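Local coordinates for gentamicin resistance protein (Enterococcus gallinarum, PDB 6CTZ) that probably confers aminoglycoside resistance by transferring a phosphate from a guanosine nucleotide to the 2''-hydroxyl of drugs such as gentamicin and kanamycin, at residues Thr169-Ser174 and Phe261-Gln266; Asn140-Ile145 and Val180-Thr185; Val267-Glu272 and Gln279-Glu284; Cys234-Thr239 and Thr253-Val258. The protein carries 2 engineered substitutions. All coordinates share one frame; numbering follows the deposited sequence.

Interaction 1 of 4, residues Thr169-Ser174 and Phe261-Gln266. With KAN (kanamycin a), chain E.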
# COMPACT_ATOMS: atom_id res chain seq x y z
N THR A 169 -12.16 17.32 -12.83
CA THR A 169 -13.23 16.74 -13.63
C THR A 169 -12.67 16.11 -14.91
O THR A 169 -13.11 15.03 -15.32
CB THR A 169 -14.26 17.81 -13.96
OG1 THR A 169 -14.83 18.31 -12.74
CG2 THR A 169 -15.37 17.23 -14.84
N LEU A 170 -11.71 16.79 -15.54
CA LEU A 170 -11.05 16.24 -16.72
C LEU A 170 -10.39 14.91 -16.42
O LEU A 170 -10.50 13.96 -17.20
CB LEU A 170 -10.01 17.24 -17.22
CG LEU A 170 -9.07 16.75 -18.33
CD1 LEU A 170 -9.83 16.43 -19.62
CD2 LEU A 170 -7.98 17.77 -18.58
N ARG A 171 -9.68 14.83 -15.29
CA ARG A 171 -8.98 13.59 -14.94
C ARG A 171 -9.96 12.46 -14.68
O ARG A 171 -9.77 11.34 -15.16
CB ARG A 171 -8.06 13.83 -13.74
CG ARG A 171 -7.01 14.90 -13.96
CD ARG A 171 -5.93 14.43 -14.93
NE ARG A 171 -4.95 13.56 -14.28
CZ ARG A 171 -3.90 13.01 -14.90
NH1 ARG A 171 -3.71 13.22 -16.20
NH2 ARG A 171 -3.05 12.25 -14.23
N PHE A 172 -11.02 12.73 -13.91
CA PHE A 172 -12.03 11.71 -13.68
C PHE A 172 -12.68 11.27 -14.99
O PHE A 172 -12.85 10.07 -15.23
CB PHE A 172 -13.09 12.22 -12.70
CG PHE A 172 -12.70 12.09 -11.25
CD1 PHE A 172 -12.68 10.86 -10.62
CD2 PHE A 172 -12.37 13.22 -10.52
CE1 PHE A 172 -12.33 10.75 -9.28
CE2 PHE A 172 -12.02 13.12 -9.18
CZ PHE A 172 -12.00 11.88 -8.56
N GLN A 173 -13.03 12.23 -15.85
CA GLN A 173 -13.66 11.86 -17.11
C GLN A 173 -12.70 11.11 -18.03
O GLN A 173 -13.11 10.17 -18.72
CB GLN A 173 -14.27 13.08 -17.80
CG GLN A 173 -15.48 13.63 -17.07
CD GLN A 173 -16.42 12.54 -16.58
OE1 GLN A 173 -16.48 12.24 -15.39
NE2 GLN A 173 -17.15 11.93 -17.51
N SER A 174 -11.42 11.49 -18.04
CA SER A 174 -10.46 10.79 -18.88
C SER A 174 -10.33 9.32 -18.48
O SER A 174 -10.19 8.44 -19.34
CB SER A 174 -9.10 11.49 -18.83
OG SER A 174 -9.16 12.73 -19.52
N PHE A 261 -4.55 7.26 -11.63
CA PHE A 261 -4.64 6.73 -10.27
C PHE A 261 -3.91 7.64 -9.28
O PHE A 261 -4.36 7.79 -8.14
CB PHE A 261 -4.02 5.33 -10.19
CG PHE A 261 -4.78 4.26 -10.95
CD1 PHE A 261 -6.12 4.39 -11.24
CD2 PHE A 261 -4.12 3.11 -11.36
CE1 PHE A 261 -6.80 3.39 -11.93
CE2 PHE A 261 -4.78 2.12 -12.04
CZ PHE A 261 -6.12 2.26 -12.33
N VAL A 262 -2.77 8.21 -9.67
CA VAL A 262 -2.05 9.11 -8.77
C VAL A 262 -2.89 10.34 -8.45
O VAL A 262 -2.95 10.78 -7.30
CB VAL A 262 -0.66 9.48 -9.33
CG1 VAL A 262 -0.02 10.58 -8.49
CG2 VAL A 262 0.25 8.27 -9.37
N THR A 263 -3.54 10.93 -9.47
CA THR A 263 -4.46 12.03 -9.21
C THR A 263 -5.52 11.63 -8.20
O THR A 263 -5.80 12.35 -7.24
CB THR A 263 -5.13 12.50 -10.51
OG1 THR A 263 -4.13 12.92 -11.46
CG2 THR A 263 -6.11 13.66 -10.23
N PHE A 264 -6.14 10.46 -8.41
CA PHE A 264 -7.20 10.03 -7.51
C PHE A 264 -6.66 9.78 -6.11
O PHE A 264 -7.36 10.04 -5.12
CB PHE A 264 -7.91 8.80 -8.08
CG PHE A 264 -8.40 8.98 -9.50
CD1 PHE A 264 -8.77 10.24 -9.97
CD2 PHE A 264 -8.49 7.90 -10.36
CE1 PHE A 264 -9.21 10.41 -11.28
CE2 PHE A 264 -8.92 8.06 -11.66
CZ PHE A 264 -9.29 9.32 -12.12
N ASP A 265 -5.42 9.31 -6.01
CA ASP A 265 -4.80 9.15 -4.69
C ASP A 265 -4.66 10.50 -3.98
O ASP A 265 -4.90 10.58 -2.77
CB ASP A 265 -3.43 8.48 -4.82
CG ASP A 265 -2.75 8.30 -3.48
OD1 ASP A 265 -3.31 7.59 -2.62
OD2 ASP A 265 -1.67 8.88 -3.27
N GLN A 266 -4.31 11.55 -4.70
CA GLN A 266 -4.19 12.86 -4.10
C GLN A 266 -5.55 13.33 -3.58
O GLN A 266 -5.63 13.87 -2.53
CB GLN A 266 -3.54 13.86 -5.04
CG GLN A 266 -2.15 13.54 -5.50
CD GLN A 266 -1.18 13.17 -4.40
OE1 GLN A 266 -1.44 12.32 -3.62
NE2 GLN A 266 -0.09 13.77 -4.36
C1 KAN E . 0.40 10.57 0.62
C2 KAN E . 0.20 11.64 -0.46
C3 KAN E . 1.55 12.15 -0.91
C4 KAN E . 2.26 12.72 0.31
C5 KAN E . 2.41 11.65 1.39
C6 KAN E . 3.04 12.23 2.66
C7 KAN E . 0.98 5.30 0.65
C8 KAN E . 0.02 6.11 1.51
C9 KAN E . -0.17 7.51 0.93
C10 KAN E . 1.17 8.24 0.76
C11 KAN E . 2.14 7.39 -0.05
C12 KAN E . 2.33 6.01 0.57
C13 KAN E . -2.10 5.63 2.60
C14 KAN E . -2.83 4.36 3.01
C15 KAN E . -3.63 3.85 1.80
C16 KAN E . -4.57 4.95 1.31
C17 KAN E . -3.78 6.22 1.04
C18 KAN E . -4.73 7.34 0.68
N1 KAN E . 3.11 11.17 3.65
N2 KAN E . 3.45 8.04 -0.17
N3 KAN E . 1.13 3.96 1.20
N4 KAN E . -4.40 2.65 2.11
O5 KAN E . 1.17 11.02 1.73
O6 KAN E . -0.50 11.06 -1.56
O7 KAN E . 1.40 13.18 -1.90
O8 KAN E . 3.55 13.19 -0.08
O9 KAN E . 1.01 9.43 -0.00
O10 KAN E . -0.99 8.28 1.82
O11 KAN E . -1.21 5.37 1.52
O12 KAN E . -3.06 6.60 2.19
O13 KAN E . -1.86 3.41 3.46
O14 KAN E . -5.24 4.58 0.10
O15 KAN E . -3.98 8.53 0.41
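R171 of helix 162-176 meets T263 of helix 251-276 side-on, with one guanidinium edge turned to a single hydroxyl. R171 NE and NH2 both donate to T263 OG1, each at 3.0 Å, and the oxygen sits near the guanidinium plane. Both bonds are bent, as expected when two neighbouring N-H groups converge on one acceptor. The arginine reaches this position by folding, with chi2 at -71° and chi3 at -80°, and its aliphatic part passes the threonine methyl, R171 CB lying 4.0 Å from T263 CG2. Next along each helix, F172 and F264 form an offset stack with centroids 4.6 Å apart and planes at 16°. The rings are nearly parallel but displaced, and F264 CE1 lies toward the rim of one F172 face, 3.6 Å from F172 CD1. The edge of the F264 ring faces the backbone, with CZ 3.7 Å from R171 O. I145, L148 and S149 of helix 141-155 pack against these rings. Just beyond, D265 and Q266 line the kanamycin pocket, where Q266 NE2 donates to kanamycin O7 at 2.9 Å. T263 OG1 is also hydrogen-bonded to D292 of helix 279-296, and R171 NH2 to S259. The buried threonine hydroxyl therefore relays between a guanidinium and a carboxylate, whose opposite charges would probably strengthen the polar link beside the aromatic stack.

Interaction 2 of 4, residues Asn140-Ile145 and Val180-Thr185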
# COMPACT_ATOMS: atom_id res chain seq x y z
N ASN A 140 -14.22 -3.67 -7.57
CA ASN A 140 -14.38 -3.11 -8.91
C ASN A 140 -13.84 -1.69 -8.91
O ASN A 140 -14.46 -0.78 -8.35
CB ASN A 140 -15.86 -3.13 -9.30
CG ASN A 140 -16.10 -2.67 -10.73
OD1 ASN A 140 -15.54 -1.67 -11.18
ND2 ASN A 140 -16.94 -3.41 -11.45
N LEU A 141 -12.69 -1.49 -9.56
CA LEU A 141 -12.00 -0.21 -9.45
C LEU A 141 -12.76 0.92 -10.15
O LEU A 141 -12.74 2.06 -9.68
CB LEU A 141 -10.57 -0.33 -9.98
CG LEU A 141 -9.66 0.86 -9.74
CD1 LEU A 141 -9.74 1.30 -8.28
CD2 LEU A 141 -8.23 0.51 -10.13
N LYS A 142 -13.44 0.61 -11.26
CA LYS A 142 -14.23 1.63 -11.93
C LYS A 142 -15.31 2.19 -11.01
O LYS A 142 -15.51 3.40 -10.93
CB LYS A 142 -14.85 1.05 -13.20
CG LYS A 142 -15.62 2.07 -14.02
CD LYS A 142 -16.31 1.42 -15.21
CE LYS A 142 -17.03 2.45 -16.06
NZ LYS A 142 -17.65 1.84 -17.28
N ASN A 143 -16.00 1.30 -10.29
CA ASN A 143 -17.06 1.75 -9.39
C ASN A 143 -16.49 2.51 -8.19
O ASN A 143 -17.11 3.46 -7.70
CB ASN A 143 -17.88 0.55 -8.93
CG ASN A 143 -18.93 0.93 -7.91
OD1 ASN A 143 -19.94 1.55 -8.25
ND2 ASN A 143 -18.70 0.55 -6.66
N LYS A 144 -15.31 2.10 -7.70
CA LYS A 144 -14.69 2.82 -6.59
C LYS A 144 -14.35 4.26 -6.99
O LYS A 144 -14.55 5.19 -6.21
CB LYS A 144 -13.43 2.08 -6.14
CG LYS A 144 -12.72 2.69 -4.94
CD LYS A 144 -11.58 1.79 -4.48
CE LYS A 144 -10.94 2.31 -3.20
NZ LYS A 144 -9.90 1.38 -2.68
N ILE A 145 -13.85 4.45 -8.21
CA ILE A 145 -13.51 5.79 -8.67
C ILE A 145 -14.76 6.61 -8.94
O ILE A 145 -14.77 7.83 -8.72
CB ILE A 145 -12.55 5.68 -9.87
CG1 ILE A 145 -11.20 5.13 -9.40
CG2 ILE A 145 -12.40 7.03 -10.59
CD1 ILE A 145 -10.31 4.59 -10.50
N VAL A 180 -10.02 1.56 -22.46
CA VAL A 180 -8.61 1.18 -22.38
C VAL A 180 -8.11 1.27 -20.94
O VAL A 180 -7.18 0.54 -20.56
CB VAL A 180 -7.76 2.00 -23.38
CG1 VAL A 180 -7.66 3.45 -22.94
CG2 VAL A 180 -6.38 1.37 -23.55
N TYR A 181 -8.72 2.12 -20.12
CA TYR A 181 -8.37 2.24 -18.71
C TYR A 181 -9.29 1.46 -17.80
O TYR A 181 -8.84 0.90 -16.80
CB TYR A 181 -8.38 3.70 -18.26
CG TYR A 181 -7.49 4.61 -19.06
CD1 TYR A 181 -6.23 4.19 -19.50
CD2 TYR A 181 -7.91 5.89 -19.40
CE1 TYR A 181 -5.42 5.03 -20.25
CE2 TYR A 181 -7.11 6.73 -20.14
CZ TYR A 181 -5.87 6.29 -20.57
OH TYR A 181 -5.06 7.13 -21.31
N THR A 182 -10.60 1.41 -18.10
CA THR A 182 -11.56 0.89 -17.13
C THR A 182 -11.75 -0.62 -17.20
O THR A 182 -12.20 -1.21 -16.22
CB THR A 182 -12.92 1.58 -17.29
OG1 THR A 182 -13.45 1.30 -18.59
CG2 THR A 182 -12.80 3.08 -17.10
N ARG A 183 -11.41 -1.25 -18.32
CA ARG A 183 -11.56 -2.70 -18.45
C ARG A 183 -10.24 -3.38 -18.10
O ARG A 183 -9.17 -2.96 -18.55
CB ARG A 183 -11.99 -3.07 -19.87
CG ARG A 183 -13.36 -2.50 -20.25
CD ARG A 183 -13.86 -3.06 -21.58
NE ARG A 183 -13.99 -4.52 -21.53
CZ ARG A 183 -15.12 -5.16 -21.22
NH1 ARG A 183 -16.22 -4.48 -20.95
NH2 ARG A 183 -15.14 -6.48 -21.21
N TYR A 184 -10.32 -4.42 -17.27
CA TYR A 184 -9.12 -5.13 -16.85
C TYR A 184 -9.51 -6.55 -16.46
O TYR A 184 -10.68 -6.85 -16.21
CB TYR A 184 -8.40 -4.42 -15.70
CG TYR A 184 -9.24 -4.24 -14.45
CD1 TYR A 184 -9.27 -5.23 -13.47
CD2 TYR A 184 -10.01 -3.10 -14.25
CE1 TYR A 184 -10.04 -5.08 -12.32
CE2 TYR A 184 -10.78 -2.94 -13.10
CZ TYR A 184 -10.79 -3.94 -12.14
OH TYR A 184 -11.55 -3.80 -11.00
N THR A 185 -8.50 -7.43 -16.41
CA THR A 185 -8.68 -8.74 -15.80
C THR A 185 -8.26 -8.64 -14.34
O THR A 185 -7.12 -8.28 -14.06
CB THR A 185 -7.84 -9.79 -16.51
OG1 THR A 185 -8.23 -9.86 -17.89
CG2 THR A 185 -8.06 -11.17 -15.87
O HOH W 1 -15.85 -0.21 -18.38
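The backbones approach most closely at K142 and T182, whose CA atoms are 5.9 Å apart, where the first turn of helix 141-155 passes the end of the short helix 179-182. N140 gives an Asn N-cap to helix 141-155, in the helical lobe of this kinase-like fold. Its OD1 accepts from N143 N at 3.1 Å, the donor standing well above the amide plane. On the other segment R183 leaves the helical conformation and Y184 is extended, which brings the tyrosine to the start of the helix. L141 N donates to Y184 OH at 3.0 Å in an almost straight bond of 172°, with the nitrogen at the ring edge near its plane. The N-H belongs to the first turn, where the helix itself supplies no carbonyl acceptor, and the phenol oxygen fills that role. With chi1 at 60°, the Y184 ring also comes alongside L141, CE2 lying 4.1 Å from L141 CB, while Y184 OH has a further, weak bond to T139 O. F261 and D222 adjoin L141 here. The extended K142 chain crosses T182 at an oblique angle, its CD 4.0 Å from T182 CB. The lysine end is tied to T182 through one water, which lies 2.9 Å from K142 NZ and 2.8 Å from T182 OG1.

Interaction 3 of 4, residues Val267-Glu272 and Gln279-Glu284. With KAN (kanamycin a), chain E.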
# COMPACT_ATOMS: atom_id res chain seq x y z
N VAL A 267 -6.62 13.08 -4.31
CA VAL A 267 -7.97 13.40 -3.87
C VAL A 267 -8.28 12.61 -2.62
O VAL A 267 -8.79 13.16 -1.68
CB VAL A 267 -9.00 13.02 -4.96
CG1 VAL A 267 -10.41 13.00 -4.46
CG2 VAL A 267 -8.86 13.95 -6.10
N SER A 268 -7.98 11.34 -2.60
CA SER A 268 -8.22 10.49 -1.48
C SER A 268 -7.48 10.97 -0.24
O SER A 268 -8.01 10.92 0.83
CB SER A 268 -7.80 9.07 -1.76
OG SER A 268 -8.66 8.44 -2.64
N TYR A 269 -6.26 11.41 -0.41
CA TYR A 269 -5.47 11.92 0.69
C TYR A 269 -6.11 13.16 1.30
O TYR A 269 -6.19 13.28 2.53
CB TYR A 269 -4.06 12.23 0.19
CG TYR A 269 -3.08 12.64 1.26
CD1 TYR A 269 -2.64 11.73 2.21
CD2 TYR A 269 -2.58 13.93 1.31
CE1 TYR A 269 -1.74 12.09 3.19
CE2 TYR A 269 -1.68 14.31 2.29
CZ TYR A 269 -1.26 13.39 3.23
OH TYR A 269 -0.36 13.76 4.20
N LEU A 270 -6.58 14.08 0.46
CA LEU A 270 -7.30 15.24 0.96
C LEU A 270 -8.58 14.84 1.69
O LEU A 270 -8.89 15.40 2.74
CB LEU A 270 -7.61 16.20 -0.20
CG LEU A 270 -8.45 17.42 0.17
CD1 LEU A 270 -7.80 18.20 1.30
CD2 LEU A 270 -8.63 18.28 -1.06
N LEU A 271 -9.32 13.87 1.14
CA LEU A 271 -10.56 13.45 1.80
C LEU A 271 -10.29 12.89 3.19
O LEU A 271 -11.09 13.08 4.11
CB LEU A 271 -11.28 12.42 0.94
CG LEU A 271 -12.13 13.01 -0.18
CD1 LEU A 271 -12.61 11.92 -1.11
CD2 LEU A 271 -13.32 13.77 0.41
N GLU A 272 -9.16 12.19 3.37
CA GLU A 272 -8.79 11.70 4.69
C GLU A 272 -8.53 12.86 5.65
O GLU A 272 -8.91 12.80 6.82
CB GLU A 272 -7.56 10.80 4.59
CG GLU A 272 -7.81 9.48 3.89
CD GLU A 272 -8.48 8.44 4.79
OE1 GLU A 272 -8.92 7.40 4.25
OE2 GLU A 272 -8.55 8.66 6.01
N GLN A 279 -6.60 20.83 9.79
CA GLN A 279 -6.42 21.96 8.89
C GLN A 279 -5.07 21.91 8.19
O GLN A 279 -4.96 22.26 7.01
CB GLN A 279 -6.62 23.28 9.63
CG GLN A 279 -6.61 24.51 8.73
CD GLN A 279 -7.72 24.49 7.70
OE1 GLN A 279 -8.90 24.62 8.03
NE2 GLN A 279 -7.34 24.32 6.43
N ASP A 280 -4.01 21.49 8.90
CA ASP A 280 -2.71 21.34 8.27
C ASP A 280 -2.75 20.30 7.16
O ASP A 280 -2.21 20.51 6.07
CB ASP A 280 -1.66 20.94 9.30
CG ASP A 280 -1.36 22.04 10.30
OD1 ASP A 280 -1.52 23.23 9.96
OD2 ASP A 280 -0.96 21.71 11.44
N TRP A 281 -3.39 19.16 7.43
CA TRP A 281 -3.54 18.11 6.43
C TRP A 281 -4.37 18.60 5.25
O TRP A 281 -4.01 18.36 4.09
CB TRP A 281 -4.21 16.91 7.09
CG TRP A 281 -4.23 15.62 6.34
CD1 TRP A 281 -4.04 15.43 5.00
CD2 TRP A 281 -4.47 14.33 6.90
NE1 TRP A 281 -4.15 14.09 4.69
CE2 TRP A 281 -4.41 13.40 5.85
CE3 TRP A 281 -4.73 13.87 8.19
CZ2 TRP A 281 -4.60 12.03 6.05
CZ3 TRP A 281 -4.91 12.51 8.39
CH2 TRP A 281 -4.85 11.61 7.33
N ILE A 282 -5.47 19.29 5.53
CA ILE A 282 -6.31 19.84 4.46
C ILE A 282 -5.50 20.77 3.57
O ILE A 282 -5.52 20.66 2.34
CB ILE A 282 -7.55 20.54 5.06
CG1 ILE A 282 -8.51 19.51 5.65
CG2 ILE A 282 -8.25 21.40 4.01
CD1 ILE A 282 -9.52 20.11 6.61
N SER A 283 -4.77 21.70 4.19
CA SER A 283 -3.95 22.63 3.41
C SER A 283 -2.88 21.89 2.62
O SER A 283 -2.65 22.21 1.45
CB SER A 283 -3.33 23.68 4.33
OG SER A 283 -4.34 24.46 4.95
N GLU A 284 -2.24 20.90 3.23
CA GLU A 284 -1.26 20.09 2.51
C GLU A 284 -1.89 19.38 1.33
O GLU A 284 -1.31 19.34 0.23
CB GLU A 284 -0.62 19.07 3.46
CG GLU A 284 0.40 18.16 2.79
CD GLU A 284 0.75 16.94 3.63
OE1 GLU A 284 0.07 16.70 4.65
OE2 GLU A 284 1.70 16.21 3.26
C1 KAN E . 0.40 10.57 0.62
C2 KAN E . 0.20 11.64 -0.46
C3 KAN E . 1.55 12.15 -0.91
C4 KAN E . 2.26 12.72 0.31
C5 KAN E . 2.41 11.65 1.39
C6 KAN E . 3.04 12.23 2.66
C7 KAN E . 0.98 5.30 0.65
C8 KAN E . 0.02 6.11 1.51
C9 KAN E . -0.17 7.51 0.93
C10 KAN E . 1.17 8.24 0.76
C11 KAN E . 2.14 7.39 -0.05
C12 KAN E . 2.33 6.01 0.57
C13 KAN E . -2.10 5.63 2.60
C14 KAN E . -2.83 4.36 3.01
C15 KAN E . -3.63 3.85 1.80
C16 KAN E . -4.57 4.95 1.31
C17 KAN E . -3.78 6.22 1.04
C18 KAN E . -4.73 7.34 0.68
N1 KAN E . 3.11 11.17 3.65
N2 KAN E . 3.45 8.04 -0.17
N3 KAN E . 1.13 3.96 1.20
N4 KAN E . -4.40 2.65 2.11
O5 KAN E . 1.17 11.02 1.73
O6 KAN E . -0.50 11.06 -1.56
O7 KAN E . 1.40 13.18 -1.90
O8 KAN E . 3.55 13.19 -0.08
O9 KAN E . 1.01 9.43 -0.00
O10 KAN E . -0.99 8.28 1.82
O11 KAN E . -1.21 5.37 1.52
O12 KAN E . -3.06 6.60 2.19
O13 KAN E . -1.86 3.41 3.46
O14 KAN E . -5.24 4.58 0.10
O15 KAN E . -3.98 8.53 0.41
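Y269 OH is directed at the carboxylate of E284, 3.0 Å from OE1 and 3.3 Å from OE2. The two residues belong to an antiparallel helical hairpin, helices 251-276 and 279-296, whose local axes run 8.5 Å apart at 162°. The carboxylate meets the tyrosine ring at its edge, their planes perpendicular. Both ring faces are occupied. Over the centre of one sits the indole nitrogen of W281, with NE1 3.3 Å from Y269 CZ, the indole tilted so that its five-membered ring makes 47° with the phenol. Against the opposite face lies a sugar of kanamycin, with Y269 CE1 3.4 Å from kanamycin O5. The tyrosine is thus a wall of the aminoglycoside pocket, backed by W281 and with the E284 carboxylate at its hydroxyl end. A chi1 of -174° swings the Y269 ring away from its own backbone nitrogen, into the slot between kanamycin and W281. The far end of the indole is packed by E272, whose CB is 3.5 Å from W281 CZ2. L270 packs on the second helix, its CD1 3.5 Å from I282 O and 4.2 Å from I282 CG2.

Interaction 4 of 4, residues Cys234-Thr239 and Thr253-Val258. Engineered in segment 253-258: L254 (natural residue His).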
# COMPACT_ATOMS: atom_id res chain seq x y z
N CYS A 234 8.54 6.43 -6.18
CA CYS A 234 9.81 6.01 -6.75
C CYS A 234 10.14 6.71 -8.06
O CYS A 234 11.30 6.69 -8.47
CB CYS A 234 9.84 4.49 -6.95
SG CYS A 234 9.51 3.56 -5.43
N GLY A 235 9.16 7.33 -8.71
CA GLY A 235 9.41 8.10 -9.91
C GLY A 235 9.12 7.32 -11.19
O GLY A 235 9.08 6.08 -11.21
N GLU A 236 8.94 8.07 -12.27
CA GLU A 236 8.53 7.47 -13.54
C GLU A 236 9.62 6.58 -14.14
O GLU A 236 9.31 5.53 -14.70
CB GLU A 236 8.14 8.57 -14.53
CG GLU A 236 7.70 8.01 -15.86
CD GLU A 236 7.16 9.06 -16.82
OE1 GLU A 236 6.82 10.18 -16.38
OE2 GLU A 236 7.07 8.74 -18.02
N LEU A 237 10.88 6.99 -14.04
CA LEU A 237 11.95 6.19 -14.64
C LEU A 237 12.01 4.80 -14.01
O LEU A 237 12.06 3.79 -14.72
CB LEU A 237 13.29 6.91 -14.52
CG LEU A 237 13.50 8.00 -15.57
CD1 LEU A 237 14.79 8.74 -15.29
CD2 LEU A 237 13.54 7.41 -16.97
N PHE A 238 11.98 4.74 -12.68
CA PHE A 238 12.00 3.45 -12.01
C PHE A 238 10.75 2.64 -12.33
O PHE A 238 10.82 1.43 -12.58
CB PHE A 238 12.13 3.63 -10.50
CG PHE A 238 12.14 2.34 -9.74
CD1 PHE A 238 13.31 1.61 -9.64
CD2 PHE A 238 10.98 1.85 -9.16
CE1 PHE A 238 13.33 0.41 -8.95
CE2 PHE A 238 11.00 0.65 -8.48
CZ PHE A 238 12.18 -0.07 -8.38
N THR A 239 9.59 3.31 -12.33
CA THR A 239 8.34 2.61 -12.63
C THR A 239 8.39 1.99 -14.02
O THR A 239 7.96 0.84 -14.21
CB THR A 239 7.17 3.58 -12.50
OG1 THR A 239 7.10 4.05 -11.14
CG2 THR A 239 5.87 2.91 -12.84
N THR A 253 0.81 4.75 -22.65
CA THR A 253 -0.59 4.66 -22.24
C THR A 253 -0.70 4.16 -20.80
O THR A 253 -1.50 4.69 -20.02
CB THR A 253 -1.35 3.74 -23.19
OG1 THR A 253 -1.28 4.29 -24.52
CG2 THR A 253 -2.81 3.62 -22.78
N LEU A 254 0.10 3.15 -20.44
CA LEU A 254 0.03 2.61 -19.09
C LEU A 254 0.45 3.65 -18.05
O LEU A 254 -0.17 3.76 -16.98
CB LEU A 254 0.87 1.34 -18.98
CG LEU A 254 0.89 0.65 -17.61
CD1 LEU A 254 -0.51 0.31 -17.10
CD2 LEU A 254 1.75 -0.59 -17.69
N ILE A 255 1.49 4.44 -18.35
CA ILE A 255 1.90 5.49 -17.42
C ILE A 255 0.80 6.53 -17.27
O ILE A 255 0.54 7.02 -16.17
CB ILE A 255 3.24 6.12 -17.86
CG1 ILE A 255 4.40 5.17 -17.55
CG2 ILE A 255 3.45 7.49 -17.23
CD1 ILE A 255 4.74 5.04 -16.05
N ARG A 256 0.13 6.88 -18.38
CA ARG A 256 -1.01 7.79 -18.27
C ARG A 256 -2.08 7.22 -17.35
O ARG A 256 -2.59 7.92 -16.46
CB ARG A 256 -1.58 8.10 -19.66
CG ARG A 256 -2.86 8.92 -19.58
CD ARG A 256 -2.66 10.28 -18.91
NE ARG A 256 -1.63 11.08 -19.57
CZ ARG A 256 -1.84 11.88 -20.60
NH1 ARG A 256 -3.06 12.02 -21.12
NH2 ARG A 256 -0.82 12.56 -21.11
N LYS A 257 -2.42 5.94 -17.54
CA LYS A 257 -3.40 5.31 -16.66
C LYS A 257 -2.98 5.39 -15.20
O LYS A 257 -3.78 5.76 -14.33
CB LYS A 257 -3.58 3.85 -17.07
CG LYS A 257 -4.64 3.13 -16.27
CD LYS A 257 -4.74 1.67 -16.66
CE LYS A 257 -5.69 0.92 -15.75
NZ LYS A 257 -5.79 -0.52 -16.11
N VAL A 258 -1.73 5.02 -14.91
CA VAL A 258 -1.28 5.06 -13.52
C VAL A 258 -1.26 6.49 -13.00
O VAL A 258 -1.56 6.74 -11.83
CB VAL A 258 0.08 4.35 -13.38
CG1 VAL A 258 0.55 4.39 -11.92
CG2 VAL A 258 -0.04 2.91 -13.81
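Two consecutive helices of the helical lobe, 236-246 and 251-276, pack here through I255, which points toward the first turn of the earlier helix and meets E236 and T239. I255 CD1 reaches T239 CG2 at 4.0 Å and E236 CG at 4.2 Å, while I255 CG2 lies 3.9 Å from E236 OE2. No hydrogen bond passes between the segments. The E236 chain is extended and lays its aliphatic stem and carboxylate across the isoleucine. E236 OE2 forms a salt bridge with R240, which probably offsets its charge. T239 turns its methyl to I255 and sends its hydroxyl back into its own turn, where OG1 donates to G235 O at 2.8 Å from above the carbonyl plane. G235 O also accepts from T239 N at 3.0 Å, so two donors of one residue grip it. G235 is the N-cap of helix 236-246, and its positive phi of 98° turns the chain from the preceding helix 228-234 into this one. L230 and L231 from that helix border T239, and M243 borders I255. The contact is side-chain packing between helices beside a helix whose N-cap position is glycine, within the mainly helical C-terminal lobe of the kinase-like aminoglycoside phosphotransferase fold.

How the interactions relate
Helix 251-276 is the common element: interaction 4 uses its beginning, interaction 1 its middle and interaction 3 its end, while interaction 2 lies alongside without using it. Along the chain, interactions 1 and 2 cross, interaction 4 falls within the span of interaction 1, and interaction 3 comes last. Interactions 1 and 2 have centres 13 Å apart and pack directly, F172 and F264 against I145. Interaction 2 also touches interaction 4, where Y181 lies on R256 and K257. Interactions 2 and 3 are 25 Å apart between centres and do not touch. Interactions 1 and 3 both reach kanamycin, so the long helix connects the drug pocket with the packed helical lobe behind it.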